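Local coordinates for PhiRv1 phage protein (Mycobacterium tuberculosis, PDB 6LG3), which is a mycobacterial toxin, probably EST12, that activates a RACK1-NLRP3-gasdermin D pyroptosis and IL-1 beta immune pathway, at residues T22-S25 and P26-V30; V61-R65 and D66-F70. One frame throughout, in Å; residues are numbered along the deposited sequence.

Interaction 1 (T22-S25 and P26-V30); sequences TGCS and PDAAV
Ser25 meets Ala28 and Ala29 through two acceptors, its hydroxyl and its carbonyl, and this marks it as the N-cap of helix 26-39. The firmer of the two bonds runs from Ala29 N to Ser25 O at 3.0 Å, with an N-H...O angle of 162°; it is the first i to i+4 bond of the helix, and Val30 N to Pro26 O, 2.9 Å, repeats it one residue on. The capping bond itself is weak: Ala28 N reaches Ser25 OG at 3.3 Å, although the angle of 166° shows that the direction is good and the length is what limits it. The hydroxyl gets there because chi1 is 69°, which sets OG between the backbone N and the carbonyl carbon and turns it toward the first turn. The methyl of Ala28 lies against both oxygens of Ser25, CB 3.6 Å from OG. Pro26 has no N-H at the first helical position, so there is no donor there for the cap to satisfy.

Cys24 adds an apolar layer beside these bonds. Its CB touches Ala28 CB at 3.9 Å, while SG comes equally near to Ala29 CB, so one short side chain covers two successive alanines.

Behind this first shell, Cys24 N donates to Thr22 OG1 at 3.1 Å in an ST turn, a bond to be read with caution because that oxygen is placed too close to a neighbour. Gly23 leaves helical geometry with a positive phi, turning the chain out of helix 4-22. The whole link is therefore a tight helix-to-helix connection at the surface: Cys24 and Ala29 both rest on Val18, Ala29 and Val30 reach Val15, and helix 26-39 thus starts against the helix that precedes it.

Interaction 2 (V61-R65 and D66-F70); sequences VHADR and DWLAF
Asp64 OD1 accepts from Trp67 N and so caps helix 65-73 in a strand-to-helix junction: strand 58-64 ends at this N-cap aspartate and the helix begins at once, the two short axes standing 86° apart and approaching to 6.3 Å.

Three hydrogen bonds cross the junction. The capping bond links Trp67 N to Asp64 OD1 at 2.8 Å; OD1 is met on its anti side, 21° out of the carboxylate plane. CG of Asp64 stands anti to the backbone N (chi1 174°) and beside the carbonyl carbon, which brings OD1 to the first-turn N-H of Trp67, where the negative charge probably interacts favourably with the helix N-terminus. Two backbone bonds continue the turn, Leu68 N to Asp64 O at 2.9 Å and Ala69 N to Arg65 O. Asp64 thus accepts twice, so both its side chain and its main chain engage the first turn.

Apolar contact is lighter and lies on the side of the preceding strand residue. Ala63 CB approaches Trp67 CE3 obliquely at 4.1 Å and stands 4.5 Å from Leu68 CD1, so a single methyl meets both an indole and a leucine branch. Leu68 continues inward to Leu9 of helix 4-22 and Ala51 of strand 50-55, whereas Trp67 stacks on the ring of His71 further along its own helix.

A second carboxylate lies near the cap and may partly oppose it. Asp66 OD1 is 4.5 Å from Asp64 OD1; this like-charge pair may raise the proton affinity of either group, an effect that the N-terminal helix turn would oppose. The other oxygen of Asp64 is used by a bridging water, which donates to Asp64 OD2 at 2.6 Å and accepts from Asp66 N at 3.0 Å.

In the fold
Interactions 1 and 2 both start a helix with an N-cap side chain, yet they lie on opposite sides of the chain's centre, their own centres about 23 Å apart and nearest atoms about 11 Å apart. Interaction 1 is a surface contact joining two helices; interaction 2 is partly buried and joins an outer strand of the antiparallel sheet to the C-terminal helix. The caps also differ in chemistry: a hydroxyl with a weak bond beside proline, against a carboxylate, probably charged, with a shorter bond and a water bridge. Both touch helix 4-22, through Val15 and Val18 in interaction 1 and Leu9 in interaction 2.

Interaction 1 (T22-S25 and P26-V30)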
ATOM      1  N   THR A  22      -5.961  -7.876  11.268  1.00 37.32           N
ATOM      2  CA  THR A  22      -5.421  -8.070  12.609  1.00 36.88           C
ATOM      3  C   THR A  22      -6.300  -7.522  13.726  1.00 38.41           C
ATOM      4  O   THR A  22      -6.066  -7.856  14.891  1.00 37.42           O
ATOM      5  CB  THR A  22      -4.033  -7.422  12.731  1.00 38.57           C
ATOM      6  OG1 THR A  22      -4.162  -5.999  12.719  1.00 36.73           O
ATOM      7  CG2 THR A  22      -3.136  -7.842  11.573  1.00 40.35           C
ATOM      8  N   GLY A  23      -7.291  -6.692  13.411  1.00 37.84           N
ATOM      9  CA  GLY A  23      -8.021  -6.018  14.468  1.00 36.65           C
ATOM     10  C   GLY A  23      -7.264  -4.911  15.170  1.00 35.75           C
ATOM     11  O   GLY A  23      -7.769  -4.369  16.154  1.00 34.89           O
ATOM     12  N   CYS A  24      -6.071  -4.556  14.700  1.00 36.21           N
ATOM     13  CA  CYS A  24      -5.258  -3.533  15.340  1.00 35.39           C
ATOM     14  C   CYS A  24      -5.745  -2.132  14.954  1.00 35.48           C
ATOM     15  O   CYS A  24      -6.628  -1.959  14.116  1.00 32.65           O
ATOM     16  CB  CYS A  24      -3.787  -3.700  14.956  1.00 32.33           C
ATOM     17  SG  CYS A  24      -3.440  -3.277  13.229  1.00 35.73           S
ATOM     18  N   SER A  25      -5.148  -1.123  15.585  1.00 35.61           N
ATOM     19  CA  SER A  25      -5.458   0.265  15.287  1.00 39.07           C
ATOM     20  C   SER A  25      -4.644   0.752  14.094  1.00 37.63           C
ATOM     21  O   SER A  25      -3.645   0.133  13.718  1.00 32.96           O
ATOM     22  CB  SER A  25      -5.164   1.142  16.499  1.00 45.84           C
ATOM     23  OG  SER A  25      -3.765   1.215  16.728  1.00 42.34           O
ATOM     24  N   PRO A  26      -5.056   1.863  13.474  1.00 38.32           N
ATOM     25  CA  PRO A  26      -4.255   2.408  12.361  1.00 40.07           C
ATOM     26  C   PRO A  26      -2.822   2.753  12.744  1.00 36.61           C
ATOM     27  O   PRO A  26      -1.904   2.496  11.955  1.00 36.54           O
ATOM     28  CB  PRO A  26      -5.056   3.649  11.938  1.00 38.79           C
ATOM     29  CG  PRO A  26      -6.473   3.298  12.283  1.00 42.93           C
ATOM     30  CD  PRO A  26      -6.382   2.500  13.570  1.00 37.92           C
ATOM     31  N   ASP A  27      -2.600   3.310  13.937  1.00 34.62           N
ATOM     32  CA  ASP A  27      -1.239   3.621  14.371  1.00 41.15           C
ATOM     33  C   ASP A  27      -0.384   2.361  14.447  1.00 39.77           C
ATOM     34  O   ASP A  27       0.771   2.351  13.999  1.00 35.08           O
ATOM     35  CB  ASP A  27      -1.273   4.330  15.724  1.00 49.29           C
ATOM     36  CG  ASP A  27      -1.851   5.724  15.634  1.00 66.44           C
ATOM     37  OD1 ASP A  27      -1.719   6.486  16.615  1.00 72.71           O
ATOM     38  OD2 ASP A  27      -2.425   6.063  14.577  1.00 69.94           O
ATOM     39  N   ALA A  28      -0.947   1.283  15.010  1.00 31.93           N
ATOM     40  CA  ALA A  28      -0.251   0.001  15.061  1.00 32.96           C
ATOM     41  C   ALA A  28       0.112  -0.492  13.665  1.00 34.63           C
ATOM     42  O   ALA A  28       1.243  -0.949  13.424  1.00 29.36           O
ATOM     43  CB  ALA A  28      -1.120  -1.032  15.784  1.00 32.21           C
ATOM     44  N   ALA A  29      -0.848  -0.423  12.732  1.00 31.68           N
ATOM     45  CA  ALA A  29      -0.591  -0.887  11.373  1.00 31.06           C
ATOM     46  C   ALA A  29       0.511  -0.065  10.712  1.00 30.49           C
ATOM     47  O   ALA A  29       1.381  -0.614  10.023  1.00 32.24           O
ATOM     48  CB  ALA A  29      -1.877  -0.830  10.551  1.00 33.99           C
ATOM     49  N   VAL A  30       0.491   1.255  10.916  1.00 30.49           N
ATOM     50  CA  VAL A  30       1.551   2.100  10.372  1.00 32.23           C
ATOM     51  C   VAL A  30       2.904   1.689  10.943  1.00 33.48           C
ATOM     52  O   VAL A  30       3.902   1.630  10.217  1.00 36.96           O
ATOM     53  CB  VAL A  30       1.259   3.585  10.634  1.00 33.59           C
ATOM     54  CG1 VAL A  30       2.494   4.417  10.310  1.00 39.07           C
ATOM     55  CG2 VAL A  30       0.043   4.057   9.818  1.00 37.08           C
TER

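Interaction 2 (V61-R65 and D66-F70)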
ATOM      1  N   VAL A  61      -1.821  -5.204  -1.033  1.00 33.06           N
ATOM      2  CA  VAL A  61      -2.801  -4.397  -1.760  1.00 28.56           C
ATOM      3  C   VAL A  61      -2.566  -4.553  -3.252  1.00 28.51           C
ATOM      4  O   VAL A  61      -1.426  -4.489  -3.716  1.00 29.43           O
ATOM      5  CB  VAL A  61      -2.713  -2.897  -1.391  1.00 30.45           C
ATOM      6  CG1 VAL A  61      -3.755  -2.068  -2.173  1.00 35.78           C
ATOM      7  CG2 VAL A  61      -2.862  -2.684   0.100  1.00 36.14           C
ATOM      8  N   HIS A  62      -3.642  -4.727  -4.014  1.00 29.05           N
ATOM      9  CA  HIS A  62      -3.553  -4.475  -5.444  1.00 31.27           C
ATOM     10  C   HIS A  62      -4.735  -3.613  -5.861  1.00 30.94           C
ATOM     11  O   HIS A  62      -5.851  -3.779  -5.357  1.00 33.05           O
ATOM     12  CB  HIS A  62      -3.472  -5.765  -6.275  1.00 36.59           C
ATOM     13  CG  HIS A  62      -4.668  -6.651  -6.166  1.00 48.13           C
ATOM     14  ND1 HIS A  62      -5.774  -6.507  -6.977  1.00 55.49           N
ATOM     15  CD2 HIS A  62      -4.918  -7.720  -5.373  1.00 58.82           C
ATOM     16  CE1 HIS A  62      -6.664  -7.434  -6.672  1.00 65.36           C
ATOM     17  NE2 HIS A  62      -6.169  -8.184  -5.702  1.00 67.53           N
ATOM     18  N   ALA A  63      -4.464  -2.647  -6.728  1.00 24.12           N
ATOM     19  CA  ALA A  63      -5.482  -1.697  -7.155  1.00 27.27           C
ATOM     20  C   ALA A  63      -5.361  -1.473  -8.654  1.00 30.56           C
ATOM     21  O   ALA A  63      -4.256  -1.350  -9.178  1.00 25.52           O
ATOM     22  CB  ALA A  63      -5.346  -0.361  -6.415  1.00 27.87           C
ATOM     23  N   ASP A  64      -6.500  -1.422  -9.335  1.00 27.65           N
ATOM     24  CA  ASP A  64      -6.506  -1.055 -10.742  1.00 24.95           C
ATOM     25  C   ASP A  64      -5.827   0.296 -10.936  1.00 27.22           C
ATOM     26  O   ASP A  64      -6.037   1.222 -10.155  1.00 29.56           O
ATOM     27  CB  ASP A  64      -7.949  -0.990 -11.233  1.00 27.59           C
ATOM     28  CG  ASP A  64      -8.053  -0.481 -12.637  1.00 31.18           C
ATOM     29  OD1 ASP A  64      -8.440   0.682 -12.794  1.00 32.65           O
ATOM     30  OD2 ASP A  64      -7.755  -1.257 -13.563  1.00 35.79           O
ATOM     31  N   ARG A  65      -4.997   0.411 -11.983  1.00 26.71           N
ATOM     32  CA  ARG A  65      -4.211   1.637 -12.164  1.00 26.72           C
ATOM     33  C   ARG A  65      -5.087   2.834 -12.532  1.00 33.07           C
ATOM     34  O   ARG A  65      -4.805   3.959 -12.108  1.00 34.15           O
ATOM     35  CB  ARG A  65      -3.132   1.440 -13.235  1.00 34.99           C
ATOM     36  CG  ARG A  65      -1.962   0.546 -12.823  1.00 39.38           C
ATOM     37  CD  ARG A  65      -0.966   1.237 -11.895  1.00 29.27           C
ATOM     38  NE  ARG A  65      -0.408   2.472 -12.441  1.00 36.01           N
ATOM     39  CZ  ARG A  65       0.795   2.577 -13.001  1.00 40.96           C
ATOM     40  NH1 ARG A  65       1.574   1.509 -13.126  1.00 39.09           N
ATOM     41  NH2 ARG A  65       1.216   3.750 -13.456  1.00 47.34           N
ATOM     42  N   ASP A  66      -6.116   2.634 -13.361  1.00 29.26           N
ATOM     43  CA  ASP A  66      -7.034   3.733 -13.674  1.00 28.49           C
ATOM     44  C   ASP A  66      -7.787   4.188 -12.431  1.00 31.24           C
ATOM     45  O   ASP A  66      -7.930   5.392 -12.183  1.00 29.24           O
ATOM     46  CB  ASP A  66      -8.018   3.318 -14.770  1.00 31.87           C
ATOM     47  CG  ASP A  66      -7.350   3.150 -16.121  1.00 47.54           C
ATOM     48  OD1 ASP A  66      -7.807   2.300 -16.910  1.00 51.82           O
ATOM     49  OD2 ASP A  66      -6.363   3.869 -16.389  1.00 55.00           O
ATOM     50  N   TRP A  67      -8.293   3.236 -11.642  1.00 29.92           N
ATOM     51  CA  TRP A  67      -8.961   3.594 -10.393  1.00 30.41           C
ATOM     52  C   TRP A  67      -8.014   4.343  -9.459  1.00 27.91           C
ATOM     53  O   TRP A  67      -8.398   5.351  -8.844  1.00 25.45           O
ATOM     54  CB  TRP A  67      -9.512   2.328  -9.726  1.00 29.25           C
ATOM     55  CG  TRP A  67     -10.208   2.563  -8.412  1.00 29.13           C
ATOM     56  CD1 TRP A  67     -11.542   2.729  -8.211  1.00 28.49           C
ATOM     57  CD2 TRP A  67      -9.592   2.650  -7.118  1.00 30.03           C
ATOM     58  NE1 TRP A  67     -11.801   2.920  -6.873  1.00 33.13           N
ATOM     59  CE2 TRP A  67     -10.617   2.874  -6.182  1.00 33.31           C
ATOM     60  CE3 TRP A  67      -8.272   2.560  -6.664  1.00 35.16           C
ATOM     61  CZ2 TRP A  67     -10.367   3.012  -4.818  1.00 34.37           C
ATOM     62  CZ3 TRP A  67      -8.023   2.697  -5.301  1.00 32.83           C
ATOM     63  CH2 TRP A  67      -9.063   2.921  -4.399  1.00 30.94           C
ATOM     64  N   LEU A  68      -6.769   3.868  -9.339  1.00 27.99           N
ATOM     65  CA  LEU A  68      -5.810   4.508  -8.444  1.00 25.59           C
ATOM     66  C   LEU A  68      -5.458   5.912  -8.923  1.00 30.46           C
ATOM     67  O   LEU A  68      -5.349   6.844  -8.118  1.00 26.18           O
ATOM     68  CB  LEU A  68      -4.542   3.657  -8.337  1.00 29.04           C
ATOM     69  CG  LEU A  68      -3.493   4.111  -7.321  1.00 30.47           C
ATOM     70  CD1 LEU A  68      -3.995   3.897  -5.917  1.00 28.08           C
ATOM     71  CD2 LEU A  68      -2.182   3.371  -7.535  1.00 28.27           C
ATOM     72  N   ALA A  69      -5.270   6.081 -10.232  1.00 29.93           N
ATOM     73  CA  ALA A  69      -4.979   7.405 -10.769  1.00 31.91           C
ATOM     74  C   ALA A  69      -6.144   8.361 -10.529  1.00 32.94           C
ATOM     75  O   ALA A  69      -5.939   9.513 -10.122  1.00 38.49           O
ATOM     76  CB  ALA A  69      -4.649   7.306 -12.261  1.00 31.33           C
ATOM     77  N   PHE A  70      -7.377   7.901 -10.761  1.00 32.22           N
ATOM     78  CA  PHE A  70      -8.530   8.770 -10.532  1.00 31.97           C
ATOM     79  C   PHE A  70      -8.633   9.175  -9.063  1.00 36.05           C
ATOM     80  O   PHE A  70      -8.714  10.363  -8.741  1.00 36.03           O
ATOM     81  CB  PHE A  70      -9.818   8.089 -10.994  1.00 29.70           C
ATOM     82  CG  PHE A  70     -11.040   8.936 -10.808  1.00 39.42           C
ATOM     83  CD1 PHE A  70     -11.312   9.968 -11.692  1.00 45.56           C
ATOM     84  CD2 PHE A  70     -11.915   8.703  -9.757  1.00 42.78           C
ATOM     85  CE1 PHE A  70     -12.437  10.761 -11.535  1.00 49.37           C
ATOM     86  CE2 PHE A  70     -13.046   9.495  -9.594  1.00 48.29           C
ATOM     87  CZ  PHE A  70     -13.303  10.522 -10.486  1.00 44.58           C
TER
HETATM   88  O   HOH W   1      -6.038   0.076 -15.009  1.00 42.54           O